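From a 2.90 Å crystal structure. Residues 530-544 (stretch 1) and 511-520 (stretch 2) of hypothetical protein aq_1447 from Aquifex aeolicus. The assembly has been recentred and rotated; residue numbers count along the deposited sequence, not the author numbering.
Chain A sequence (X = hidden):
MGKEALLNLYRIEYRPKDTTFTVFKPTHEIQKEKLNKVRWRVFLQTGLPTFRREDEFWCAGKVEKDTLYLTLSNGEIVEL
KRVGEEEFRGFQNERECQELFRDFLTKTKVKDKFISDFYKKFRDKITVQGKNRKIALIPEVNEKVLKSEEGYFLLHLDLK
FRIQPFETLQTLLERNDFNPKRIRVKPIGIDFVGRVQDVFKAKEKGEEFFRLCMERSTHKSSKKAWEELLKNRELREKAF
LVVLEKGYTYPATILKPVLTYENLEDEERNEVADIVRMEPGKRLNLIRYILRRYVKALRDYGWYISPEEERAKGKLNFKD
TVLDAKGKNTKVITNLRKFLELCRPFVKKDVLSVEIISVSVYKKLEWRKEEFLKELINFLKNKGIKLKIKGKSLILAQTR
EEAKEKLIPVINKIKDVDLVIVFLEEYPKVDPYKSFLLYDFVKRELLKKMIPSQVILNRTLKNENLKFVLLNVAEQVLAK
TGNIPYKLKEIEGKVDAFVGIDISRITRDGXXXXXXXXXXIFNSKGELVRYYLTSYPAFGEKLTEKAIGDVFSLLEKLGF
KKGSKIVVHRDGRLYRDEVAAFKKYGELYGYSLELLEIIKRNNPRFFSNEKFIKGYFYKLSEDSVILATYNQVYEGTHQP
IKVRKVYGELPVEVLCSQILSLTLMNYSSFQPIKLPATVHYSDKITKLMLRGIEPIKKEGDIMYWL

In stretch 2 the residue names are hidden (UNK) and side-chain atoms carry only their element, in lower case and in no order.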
ATOM      1  N   ARG A 530      13.240  -5.395  20.056  1.00 20.29           N
ATOM      2  CA  ARG A 530      14.342  -4.935  19.198  1.00 17.45           C
ATOM      3  C   ARG A 530      13.873  -4.774  17.791  1.00 19.64           C
ATOM      4  O   ARG A 530      12.932  -5.445  17.394  1.00 26.07           O
ATOM      5  CB  ARG A 530      15.483  -5.958  19.058  1.00 27.30           C
ATOM      6  CG  ARG A 530      16.449  -6.186  20.193  1.00 36.06           C
ATOM      7  CD  ARG A 530      17.215  -4.995  20.707  1.00 41.83           C
ATOM      8  NE  ARG A 530      17.517  -5.244  22.115  1.00 42.16           N
ATOM      9  CZ  ARG A 530      18.730  -5.206  22.656  1.00 51.47           C
ATOM     10  NH1 ARG A 530      19.801  -4.900  21.916  1.00 56.77           N
ATOM     11  NH2 ARG A 530      18.888  -5.561  23.930  1.00 55.78           N
ATOM     12  N   TYR A 531      14.552  -3.914  17.028  1.00 21.92           N
ATOM     13  CA  TYR A 531      14.286  -3.755  15.594  1.00 18.83           C
ATOM     14  C   TYR A 531      15.566  -4.146  14.886  1.00 23.28           C
ATOM     15  O   TYR A 531      16.646  -4.125  15.491  1.00 19.26           O
ATOM     16  CB  TYR A 531      13.843  -2.335  15.153  1.00 19.68           C
ATOM     17  CG  TYR A 531      14.795  -1.149  15.348  1.00 23.95           C
ATOM     18  CD1 TYR A 531      15.946  -0.952  14.532  1.00 24.18           C
ATOM     19  CD2 TYR A 531      14.521  -0.181  16.327  1.00 25.59           C
ATOM     20  CE1 TYR A 531      16.803   0.189  14.702  1.00 28.93           C
ATOM     21  CE2 TYR A 531      15.362   0.961  16.501  1.00 34.08           C
ATOM     22  CZ  TYR A 531      16.496   1.141  15.692  1.00 30.40           C
ATOM     23  OH  TYR A 531      17.265   2.270  15.884  1.00 26.09           O
ATOM     24  N   TYR A 532      15.459  -4.441  13.600  1.00 22.23           N
ATOM     25  CA  TYR A 532      16.635  -4.787  12.821  1.00 22.77           C
ATOM     26  C   TYR A 532      16.466  -4.299  11.393  1.00 15.83           C
ATOM     27  O   TYR A 532      15.581  -4.731  10.641  1.00 16.13           O
ATOM     28  CB  TYR A 532      16.952  -6.285  12.894  1.00 20.44           C
ATOM     29  CG  TYR A 532      18.331  -6.673  12.399  1.00 17.49           C
ATOM     30  CD1 TYR A 532      19.518  -6.190  13.027  1.00 16.97           C
ATOM     31  CD2 TYR A 532      18.465  -7.536  11.294  1.00 17.95           C
ATOM     32  CE1 TYR A 532      20.818  -6.571  12.543  1.00 13.86           C
ATOM     33  CE2 TYR A 532      19.748  -7.918  10.809  1.00 14.07           C
ATOM     34  CZ  TYR A 532      20.911  -7.434  11.427  1.00 14.51           C
ATOM     35  OH  TYR A 532      22.130  -7.802  10.882  1.00 14.57           O
ATOM     36  N   LEU A 533      17.331  -3.362  11.052  1.00 16.66           N
ATOM     37  CA  LEU A 533      17.326  -2.748   9.751  1.00 21.52           C
ATOM     38  C   LEU A 533      18.631  -3.080   9.042  1.00 21.87           C
ATOM     39  O   LEU A 533      19.694  -2.711   9.528  1.00 24.07           O
ATOM     40  CB  LEU A 533      17.154  -1.252   9.959  1.00 18.47           C
ATOM     41  CG  LEU A 533      17.033  -0.261   8.811  1.00 20.97           C
ATOM     42  CD1 LEU A 533      15.995  -0.700   7.804  1.00 26.66           C
ATOM     43  CD2 LEU A 533      16.668   1.105   9.391  1.00 30.22           C
ATOM     44  N   THR A 534      18.551  -3.822   7.934  1.00 22.67           N
ATOM     45  CA  THR A 534      19.737  -4.204   7.182  1.00 23.51           C
ATOM     46  C   THR A 534      19.491  -4.035   5.712  1.00 29.02           C
ATOM     47  O   THR A 534      18.394  -4.321   5.221  1.00 27.85           O
ATOM     48  CB  THR A 534      20.068  -5.704   7.314  1.00 21.20           C
ATOM     49  OG1 THR A 534      19.760  -6.154   8.623  1.00 21.83           O
ATOM     50  CG2 THR A 534      21.548  -5.996   7.043  1.00 26.26           C
ATOM     51  N   SER A 535      20.550  -3.615   5.017  1.00 35.07           N
ATOM     52  CA  SER A 535      20.547  -3.493   3.564  1.00 37.26           C
ATOM     53  C   SER A 535      21.243  -4.788   3.157  1.00 36.97           C
ATOM     54  O   SER A 535      22.170  -5.237   3.832  1.00 40.22           O
ATOM     55  CB  SER A 535      21.369  -2.294   3.109  1.00 37.01           C
ATOM     56  OG  SER A 535      20.974  -1.831   1.823  1.00 38.76           O
ATOM     57  N   TYR A 536      20.748  -5.425   2.104  1.00 40.22           N
ATOM     58  CA  TYR A 536      21.299  -6.684   1.640  1.00 42.57           C
ATOM     59  C   TYR A 536      21.826  -6.604   0.204  1.00 51.37           C
ATOM     60  O   TYR A 536      21.232  -5.879  -0.616  1.00 50.25           O
ATOM     61  CB  TYR A 536      20.222  -7.774   1.750  1.00 38.35           C
ATOM     62  CG  TYR A 536      19.942  -8.277   3.148  1.00 30.13           C
ATOM     63  CD1 TYR A 536      18.779  -7.886   3.837  1.00 25.06           C
ATOM     64  CD2 TYR A 536      20.850  -9.149   3.793  1.00 25.99           C
ATOM     65  CE1 TYR A 536      18.531  -8.348   5.136  1.00 29.48           C
ATOM     66  CE2 TYR A 536      20.620  -9.619   5.093  1.00 22.45           C
ATOM     67  CZ  TYR A 536      19.466  -9.222   5.755  1.00 38.65           C
ATOM     68  OH  TYR A 536      19.232  -9.740   6.999  1.00 39.41           O
ATOM     69  N   PRO A 537      22.941  -7.330  -0.117  1.00 60.25           N
ATOM     70  CA  PRO A 537      23.583  -7.360  -1.470  1.00 66.27           C
ATOM     71  C   PRO A 537      22.754  -8.066  -2.570  1.00 68.71           C
ATOM     72  O   PRO A 537      21.588  -8.406  -2.372  1.00 70.59           O
ATOM     73  CB  PRO A 537      24.892  -8.127  -1.208  1.00 68.49           C
ATOM     74  CG  PRO A 537      25.173  -7.891   0.215  1.00 65.35           C
ATOM     75  CD  PRO A 537      23.819  -8.020   0.853  1.00 60.89           C
ATOM     76  N   ALA A 538      23.394  -8.323  -3.718  1.00 76.51           N
ATOM     77  CA  ALA A 538      22.721  -8.979  -4.845  1.00 76.15           C
ATOM     78  C   ALA A 538      22.951 -10.476  -5.051  1.00 79.69           C
ATOM     79  O   ALA A 538      23.990 -10.884  -5.584  1.00 80.78           O
ATOM     80  CB  ALA A 538      23.013  -8.206  -6.156  1.00 74.38           C
ATOM     81  N   PHE A 539      22.020 -11.291  -4.542  1.00 79.57           N
ATOM     82  CA  PHE A 539      22.032 -12.752  -4.717  1.00 83.30           C
ATOM     83  C   PHE A 539      20.602 -13.262  -4.827  1.00 84.37           C
ATOM     84  O   PHE A 539      19.717 -12.735  -4.166  1.00 89.42           O
ATOM     85  CB  PHE A 539      22.823 -13.552  -3.658  1.00 81.16           C
ATOM     86  CG  PHE A 539      23.004 -12.880  -2.314  1.00 81.43           C
ATOM     87  CD1 PHE A 539      21.937 -12.319  -1.582  1.00 82.53           C
ATOM     88  CD2 PHE A 539      24.275 -12.897  -1.718  1.00 82.81           C
ATOM     89  CE1 PHE A 539      22.106 -11.792  -0.273  1.00 80.80           C
ATOM     90  CE2 PHE A 539      24.495 -12.375  -0.396  1.00 89.35           C
ATOM     91  CZ  PHE A 539      23.384 -11.816   0.323  1.00 80.14           C
ATOM     92  N   GLY A 540      20.398 -14.289  -5.647  1.00 87.59           N
ATOM     93  CA  GLY A 540      19.071 -14.851  -5.893  1.00 86.98           C
ATOM     94  C   GLY A 540      18.143 -15.184  -4.733  1.00 90.13           C
ATOM     95  O   GLY A 540      17.376 -14.329  -4.280  1.00 88.78           O
ATOM     96  N   GLU A 541      18.211 -16.431  -4.269  1.00 91.54           N
ATOM     97  CA  GLU A 541      17.387 -16.922  -3.161  1.00 91.91           C
ATOM     98  C   GLU A 541      17.996 -16.612  -1.813  1.00 90.25           C
ATOM     99  O   GLU A 541      17.280 -16.635  -0.812  1.00 87.25           O
ATOM    100  CB  GLU A 541      17.280 -18.438  -3.167  1.00 95.33           C
ATOM    101  CG  GLU A 541      16.672 -19.091  -4.354  1.00101.99           C
ATOM    102  CD  GLU A 541      16.620 -20.601  -4.177  1.00102.20           C
ATOM    103  OE1 GLU A 541      17.535 -21.169  -3.547  1.00101.66           O
ATOM    104  OE2 GLU A 541      15.655 -21.228  -4.655  1.00103.22           O
ATOM    105  N   LYS A 542      19.326 -16.456  -1.781  1.00 86.29           N
ATOM    106  CA  LYS A 542      20.093 -16.182  -0.558  1.00 84.70           C
ATOM    107  C   LYS A 542      19.675 -14.895   0.124  1.00 84.86           C
ATOM    108  O   LYS A 542      19.978 -14.704   1.296  1.00 82.81           O
ATOM    109  CB  LYS A 542      21.607 -16.143  -0.840  1.00 84.23           C
ATOM    110  CG  LYS A 542      22.219 -17.405  -1.506  1.00 88.36           C
ATOM    111  CD  LYS A 542      23.751 -17.253  -1.588  1.00 88.20           C
ATOM    112  CE  LYS A 542      24.271 -17.544  -2.963  1.00 90.49           C
ATOM    113  NZ  LYS A 542      25.317 -16.587  -3.350  1.00 90.76           N
ATOM    114  N   LEU A 543      18.954 -14.049  -0.622  1.00 79.56           N
ATOM    115  CA  LEU A 543      18.405 -12.772  -0.158  1.00 78.02           C
ATOM    116  C   LEU A 543      17.300 -13.011   0.864  1.00 73.77           C
ATOM    117  O   LEU A 543      17.506 -12.869   2.074  1.00 81.41           O
ATOM    118  CB  LEU A 543      17.807 -12.034  -1.344  1.00 82.13           C
ATOM    119  CG  LEU A 543      18.425 -10.751  -1.875  1.00 90.50           C
ATOM    120  CD1 LEU A 543      17.387 -10.184  -2.792  1.00 88.80           C
ATOM    121  CD2 LEU A 543      18.739  -9.767  -0.797  1.00 83.10           C
ATOM    122  N   THR A 544      16.161 -13.466   0.342  1.00 68.26           N
ATOM    123  CA  THR A 544      14.956 -13.800   1.081  1.00 61.62           C
ATOM    124  C   THR A 544      15.287 -14.646   2.308  1.00 57.34           C
ATOM    125  O   THR A 544      14.954 -14.264   3.428  1.00 58.34           O
ATOM    126  CB  THR A 544      14.025 -14.567   0.146  1.00 59.84           C
ATOM    127  OG1 THR A 544      13.944 -13.872  -1.103  1.00 64.30           O
ATOM    128  CG2 THR A 544      12.658 -14.674   0.727  1.00 62.94           C
ATOM    129  N   UNK A 511      16.791  -9.479 -12.307  1.00 99.63           N
ATOM    130  CA  UNK A 511      17.172  -9.979 -10.975  1.00 95.75           C
ATOM    131  C   UNK A 511      17.612  -8.884  -9.978  1.00 95.70           C
ATOM    132  O   UNK A 511      18.292  -7.915 -10.351  1.00 94.15           O
ATOM    133  c   UNK A 511      17.152 -14.472 -12.977  1.00105.34           C
ATOM    134  c   UNK A 511      18.171 -11.153 -11.086  1.00102.61           C
ATOM    135  c   UNK A 511      17.468 -12.514 -11.350  1.00103.87           C
ATOM    136  n   UNK A 511      17.707 -15.220 -14.151  1.00 99.16           N
ATOM    137  c   UNK A 511      18.071 -13.313 -12.525  1.00105.79           C
ATOM    138  N   UNK A 512      17.144  -9.034  -8.730  1.00 92.64           N
ATOM    139  CA  UNK A 512      17.357  -8.098  -7.612  1.00 86.35           C
ATOM    140  C   UNK A 512      18.775  -7.623  -7.292  1.00 81.33           C
ATOM    141  O   UNK A 512      19.662  -8.411  -6.921  1.00 81.83           O
ATOM    142  c   UNK A 512      16.558  -7.475  -5.294  1.00 83.12           C
ATOM    143  c   UNK A 512      16.721  -8.616  -6.279  1.00 86.84           C
ATOM    144  o   UNK A 512      15.429  -9.188  -6.519  1.00 85.72           O
ATOM    145  N   UNK A 513      18.899  -6.296  -7.319  1.00 79.20           N
ATOM    146  CA  UNK A 513      20.126  -5.563  -7.045  1.00 71.59           C
ATOM    147  C   UNK A 513      20.240  -5.239  -5.539  1.00 71.35           C
ATOM    148  O   UNK A 513      20.921  -5.953  -4.795  1.00 64.93           O
ATOM    149  c   UNK A 513      20.174  -4.686  -9.382  1.00 77.69           C
ATOM    150  c   UNK A 513      21.373  -3.388  -7.606  1.00 82.29           C
ATOM    151  c   UNK A 513      20.156  -4.281  -7.924  1.00 78.46           C
ATOM    152  N   UNK A 514      19.579  -4.166  -5.107  1.00 60.35           N
ATOM    153  CA  UNK A 514      19.599  -3.762  -3.709  1.00 53.70           C
ATOM    154  C   UNK A 514      18.267  -4.132  -3.036  1.00 47.30           C
ATOM    155  O   UNK A 514      17.220  -4.225  -3.702  1.00 41.44           O
ATOM    156  c   UNK A 514      19.906  -2.258  -3.596  1.00 50.15           C
ATOM    157  o   UNK A 514      20.554  -2.642  -1.277  1.00 38.31           O
ATOM    158  n   UNK A 514      20.241  -0.504  -1.937  1.00 52.99           N
ATOM    159  c   UNK A 514      20.260  -1.819  -2.161  1.00 50.91           C
ATOM    160  N   UNK A 515      18.362  -4.393  -1.728  1.00 44.72           N
ATOM    161  CA  UNK A 515      17.244  -4.770  -0.852  1.00 39.58           C
ATOM    162  C   UNK A 515      17.504  -4.361   0.590  1.00 33.56           C
ATOM    163  O   UNK A 515      18.624  -4.440   1.079  1.00 33.83           O
ATOM    164  c   UNK A 515      16.992  -6.282  -0.899  1.00 41.20           C
ATOM    165  N   UNK A 516      16.446  -3.922   1.255  1.00 31.51           N
ATOM    166  CA  UNK A 516      16.487  -3.508   2.650  1.00 26.71           C
ATOM    167  C   UNK A 516      15.354  -4.249   3.376  1.00 29.29           C
ATOM    168  O   UNK A 516      14.215  -4.304   2.871  1.00 21.48           O
ATOM    169  c   UNK A 516      17.357  -1.159   2.080  1.00 25.08           C
ATOM    170  c   UNK A 516      16.259  -1.956   2.798  1.00 30.42           C
ATOM    171  c   UNK A 516      16.227  -1.556   4.265  1.00 20.41           C
ATOM    172  N   UNK A 517      15.671  -4.788   4.562  1.00 17.72           N
ATOM    173  CA  UNK A 517      14.703  -5.495   5.415  1.00 18.86           C
ATOM    174  C   UNK A 517      14.565  -4.783   6.739  1.00 24.55           C
ATOM    175  O   UNK A 517      15.575  -4.481   7.394  1.00 24.32           O
ATOM    176  c   UNK A 517      15.146  -6.936   5.685  1.00 13.76           C
ATOM    177  N   UNK A 518      13.323  -4.515   7.138  1.00 17.93           N
ATOM    178  CA  UNK A 518      13.085  -3.892   8.430  1.00 18.72           C
ATOM    179  C   UNK A 518      12.154  -4.712   9.334  1.00 22.38           C
ATOM    180  O   UNK A 518      10.919  -4.677   9.197  1.00 19.78           O
ATOM    181  c   UNK A 518      13.487  -1.082  11.789  1.00 17.79           C
ATOM    182  c   UNK A 518      12.604  -2.444   8.289  1.00 20.65           C
ATOM    183  c   UNK A 518      12.518  -1.681   9.610  1.00 23.08           C
ATOM    184  c   UNK A 518      11.404  -0.864   9.888  1.00 29.42           C
ATOM    185  c   UNK A 518      12.394  -0.278  12.062  1.00 24.29           C
ATOM    186  c   UNK A 518      13.548  -1.773  10.577  1.00 18.68           C
ATOM    187  c   UNK A 518      11.332  -0.156  11.112  1.00 26.69           C
ATOM    188  N   UNK A 519      12.777  -5.336  10.333  1.00 17.72           N
ATOM    189  CA  UNK A 519      12.104  -6.186  11.322  1.00 17.82           C
ATOM    190  C   UNK A 519      11.917  -5.476  12.664  1.00 15.96           C
ATOM    191  O   UNK A 519      12.765  -4.669  13.094  1.00 15.06           O
ATOM    192  o   UNK A 519      12.941  -8.163  10.186  1.00 11.46           O
ATOM    193  c   UNK A 519      12.862  -7.535  11.478  1.00 15.01           C
ATOM    194  c   UNK A 519      12.160  -8.489  12.451  1.00 13.10           C
ATOM    195  N   UNK A 520      10.752  -5.734  13.261  1.00 16.67           N
ATOM    196  CA  UNK A 520      10.346  -5.170  14.544  1.00  9.25           C
ATOM    197  C   UNK A 520       9.801  -6.292  15.416  1.00  5.91           C
ATOM    198  O   UNK A 520       8.739  -6.862  15.146  1.00  4.80           O
ATOM    199  c   UNK A 520       8.291  -1.561  12.683  1.00 10.37           C
ATOM    200  n   UNK A 520       8.095  -0.094  12.312  1.00 10.38           N
ATOM    201  c   UNK A 520       9.704  -2.719  14.406  1.00  2.00           C
ATOM    202  c   UNK A 520       9.257  -4.127  14.324  1.00  5.59           C
ATOM    203  c   UNK A 520       8.552  -1.781  14.169  1.00  3.92           C
TER

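Position 511 carries four carbons in a row ending in a nitrogen, and this chain leads away from stretch 1 and touches nothing there. The pattern is that of lysine, and the exposed place suits Lys 511.

Position 512 has one carbon bearing an oxygen and a carbon, the terminal carbon 3.8 Å from CD1 of Leu 543. This is Thr 512, a small branched residue whose methyl gives the leucine an apolar neighbour.

At 513 one carbon carries two more. The side chain points away, and contact passes through the backbone, O of 513 lying 3.4 Å from CB of Ala 538. This is Val 513; with its side chain no nearer than 5.2 Å to stretch 1, the contact makes little demand on the residue type.

Position 514 shows two carbons, the second carrying an oxygen and a nitrogen. Although the CA-to-CB bond points away, the end comes nearer, and the side-chain oxygen accepts a weak hydrogen bond from OG of Ser 535 at 3.2 Å. This amide is Asn 514.

A single carbon at 515, its CB, sits 3.9 Å from CD2 of Leu 543 and 4.4 Å from CB of Tyr 536. This is Ala 515, a methyl filling a buried spot.

Position 516 again has one carbon carrying two, one of these 3.6 Å from CD1 of Leu 533. It is Val 516, and a beta-branched residue is at home in an extended strand.

Position 517 has one carbon, a CB that meets the edge of the Tyr 536 ring, 3.7 Å from CE1. This is Ala 517, whose short side chain lets the ring lie close to the strand.

Position 518 has one carbon followed by a six-carbon ring with no oxygen. A ring carbon lies 3.7 Å from CB of Leu 533, and the ring turns its edge toward the face of Tyr 531 in an offset pair, centroids 5.8 Å apart. This is Phe 518.

Position 519 has one carbon bearing an oxygen and a carbon; its backbone O accepts a hydrogen bond from N of Tyr 532 at 2.8 Å, and its N donates one to O of Tyr 532 at 2.9 Å. This is Thr 519, beta-branched and buried on the same sheet face as Tyr 532.

Position 520 has four carbons ending in nitrogen, the second carbon 4.2 Å from CB of Tyr 531. This is Lys 520, its amine hydrogen-bonded elsewhere in the structure.

The contact is an antiparallel strand pair. Tyr 532, Thr 534 and Tyr 536 pair with Thr 519, Ala 517 and Ala 515 through backbone hydrogen bonds, among them Tyr 536 N to Ala 515 O at 2.6 Å; the return bond from Ala 515 N to Tyr 536 O, at 3.4 Å, is weak. Alternation puts Tyr 531, Leu 533, Val 516 and Phe 518 on one face and Tyr 536 with both alanines on the other, so side-chain packing reinforces the backbone ladder.

Stretch 2 511-520: KTVNAVAFTK
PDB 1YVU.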